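Local coordinates for protein NAD dependent epimerase/dehydratase family (uncultured archaeon MedDCM-OCT-S05-C57, PDB 5Y1F) that binds NAD+ and probably catalyses, as a monomer, the oxidation of L-threonine at its 3-hydroxyl, at residues A[164-168]-A[249-253]. Sequence-based numbering, arbitrary orientation.
Sequences EELCD and YHSNY
Asp168 and Glu164, one turn apart on helix 155-174, grip Ser251 and Asn252 of the loop before strand 253-254, joining a helix of the NAD-binding Rossmann fold to the edge of its sheet. The syn lone pair of Asp168 OD1 accepts a hydrogen bond from the backbone N of Ser251 at 3.1 Å, a bent bond of 139°. The other oxygen, OD2, accepts a hydrogen bond from a water that also donates to Asn252 OD1 and accepts from His250 N, so one water joins the carboxylate to backbone and side chain of the loop. One turn earlier, Asn252 ND2 donates a hydrogen bond to Glu164 OE2 at 3.3 Å; the oxygen lies in the amide plane, but the nitrogen stands above the carboxylate, the two planes being 88° apart. With CG between backbone N and carbonyl carbon (chi1 61°), the Asn252 amide lies beside both acids. Glu164 OE1 turns to Ser130 OG and forms a salt bridge with Arg182 of strand 178-187, the strand that also bonds the loop's backbone through Gly180. Replacing Glu164 by an alanine would probably leave Arg182 without this carboxylate and Asn252 ND2 without its acceptor. The extended Glu164 chain also packs on Asn252, Asn252 CB being 3.3 Å from Glu164 CD. Lys160, which binds NAD+, lies one turn earlier on the helix, its side chain about 6 Å from that of Glu164. Ser251 OG sits 3.2 Å from Glu164 O and equally near both Asp168 carboxylate oxygens, and Ser251 CB rests 3.6 Å from Cys167 CB.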
loop_
_atom_site.group_PDB
_atom_site.type_symbol
_atom_site.label_atom_id
_atom_site.label_comp_id
_atom_site.label_asym_id
_atom_site.label_seq_id
_atom_site.Cartn_x
_atom_site.Cartn_y
_atom_site.Cartn_z
ATOM N N GLU A 164 10.175 -4.250 -8.282
ATOM C CA GLU A 164 10.988 -4.982 -7.317
ATOM C C GLU A 164 12.382 -5.202 -7.891
ATOM O O GLU A 164 13.398 -5.060 -7.192
ATOM C CB GLU A 164 10.380 -6.354 -7.016
ATOM C CG GLU A 164 9.123 -6.309 -6.134
ATOM C CD GLU A 164 8.582 -7.674 -5.775
ATOM O OE1 GLU A 164 7.507 -7.729 -5.142
ATOM O OE2 GLU A 164 9.237 -8.697 -6.033
ATOM N N GLU A 165 12.411 -5.621 -9.130
ATOM C CA GLU A 165 13.699 -5.945 -9.756
ATOM C C GLU A 165 14.537 -4.692 -9.915
ATOM O O GLU A 165 15.775 -4.741 -9.692
ATOM C CB GLU A 165 13.447 -6.661 -11.093
ATOM C CG GLU A 165 12.804 -8.033 -10.864
ATOM C CD GLU A 165 12.236 -8.702 -12.102
ATOM O OE1 GLU A 165 12.038 -8.017 -13.113
ATOM O OE2 GLU A 165 11.869 -9.893 -11.994
ATOM N N LEU A 166 13.949 -3.583 -10.335
ATOM C CA LEU A 166 14.711 -2.367 -10.475
ATOM C C LEU A 166 15.242 -1.901 -9.129
ATOM O O LEU A 166 16.384 -1.453 -9.028
ATOM C CB LEU A 166 13.834 -1.304 -11.142
ATOM C CG LEU A 166 14.556 -0.092 -11.704
ATOM C CD1 LEU A 166 15.600 -0.454 -12.736
ATOM C CD2 LEU A 166 13.577 0.935 -12.249
ATOM N N CYS A 167 14.390 -1.913 -8.088
ATOM C CA CYS A 167 14.866 -1.564 -6.774
ATOM C C CYS A 167 16.033 -2.425 -6.354
ATOM O O CYS A 167 17.018 -1.920 -5.806
ATOM C CB CYS A 167 13.736 -1.664 -5.733
ATOM S SG CYS A 167 12.462 -0.396 -5.870
ATOM N N ASP A 168 15.911 -3.726 -6.540
ATOM C CA ASP A 168 16.990 -4.605 -6.096
ATOM C C ASP A 168 18.266 -4.400 -6.904
ATOM O O ASP A 168 19.356 -4.509 -6.352
ATOM C CB ASP A 168 16.512 -6.046 -6.011
ATOM C CG ASP A 168 15.619 -6.305 -4.800
ATOM O OD1 ASP A 168 15.546 -5.515 -3.840
ATOM O OD2 ASP A 168 14.968 -7.381 -4.769
ATOM N N TYR A 249 16.094 -9.551 2.580
ATOM C CA TYR A 249 15.343 -9.090 1.416
ATOM C C TYR A 249 15.342 -7.563 1.478
ATOM O O TYR A 249 15.618 -6.985 2.505
ATOM C CB TYR A 249 13.933 -9.684 1.443
ATOM C CG TYR A 249 13.987 -11.173 1.348
ATOM C CD1 TYR A 249 14.130 -11.957 2.496
ATOM C CD2 TYR A 249 14.019 -11.821 0.124
ATOM C CE1 TYR A 249 14.339 -13.315 2.409
ATOM C CE2 TYR A 249 14.229 -13.188 0.047
ATOM C CZ TYR A 249 14.377 -13.913 1.202
ATOM O OH TYR A 249 14.600 -15.267 1.048
ATOM N N HIS A 250 15.026 -6.932 0.350
ATOM C CA HIS A 250 15.137 -5.486 0.232
ATOM C C HIS A 250 13.827 -4.887 -0.238
ATOM O O HIS A 250 13.059 -4.381 0.588
ATOM C CB HIS A 250 16.369 -5.107 -0.589
ATOM C CG HIS A 250 17.617 -5.508 0.106
ATOM N ND1 HIS A 250 18.164 -6.769 0.064
ATOM C CD2 HIS A 250 18.217 -4.866 1.119
ATOM C CE1 HIS A 250 19.166 -6.813 0.940
ATOM N NE2 HIS A 250 19.183 -5.693 1.617
ATOM N N SER A 251 13.494 -5.048 -1.515
ATOM C CA SER A 251 12.336 -4.365 -2.111
ATOM C C SER A 251 10.996 -5.042 -1.905
ATOM O O SER A 251 9.950 -4.465 -2.207
ATOM C CB SER A 251 12.506 -4.268 -3.625
ATOM O OG SER A 251 12.398 -5.541 -4.237
ATOM N N ASN A 252 10.975 -6.257 -1.383
ATOM C CA ASN A 252 9.862 -7.137 -1.623
ATOM C C ASN A 252 9.492 -8.110 -0.512
ATOM O O ASN A 252 9.053 -9.207 -0.790
ATOM C CB ASN A 252 10.129 -7.918 -2.903
ATOM C CG ASN A 252 11.355 -8.774 -2.823
ATOM O OD1 ASN A 252 12.079 -8.815 -1.810
ATOM N ND2 ASN A 252 11.671 -9.425 -3.975
ATOM N N TYR A 253 9.516 -7.670 0.727
ATOM C CA TYR A 253 9.044 -8.550 1.804
ATOM C C TYR A 253 7.606 -8.934 1.660
ATOM O O TYR A 253 6.728 -8.055 1.677
ATOM C CB TYR A 253 9.234 -7.898 3.156
ATOM C CG TYR A 253 10.642 -8.071 3.735
ATOM C CD1 TYR A 253 10.994 -9.248 4.419
ATOM C CD2 TYR A 253 11.608 -7.081 3.614
ATOM C CE1 TYR A 253 12.262 -9.450 4.914
ATOM C CE2 TYR A 253 12.851 -7.268 4.176
ATOM C CZ TYR A 253 13.189 -8.463 4.750
ATOM O OH TYR A 253 14.486 -8.623 5.293
HETATM O O HOH W 1 14.749 -8.363 -2.152
#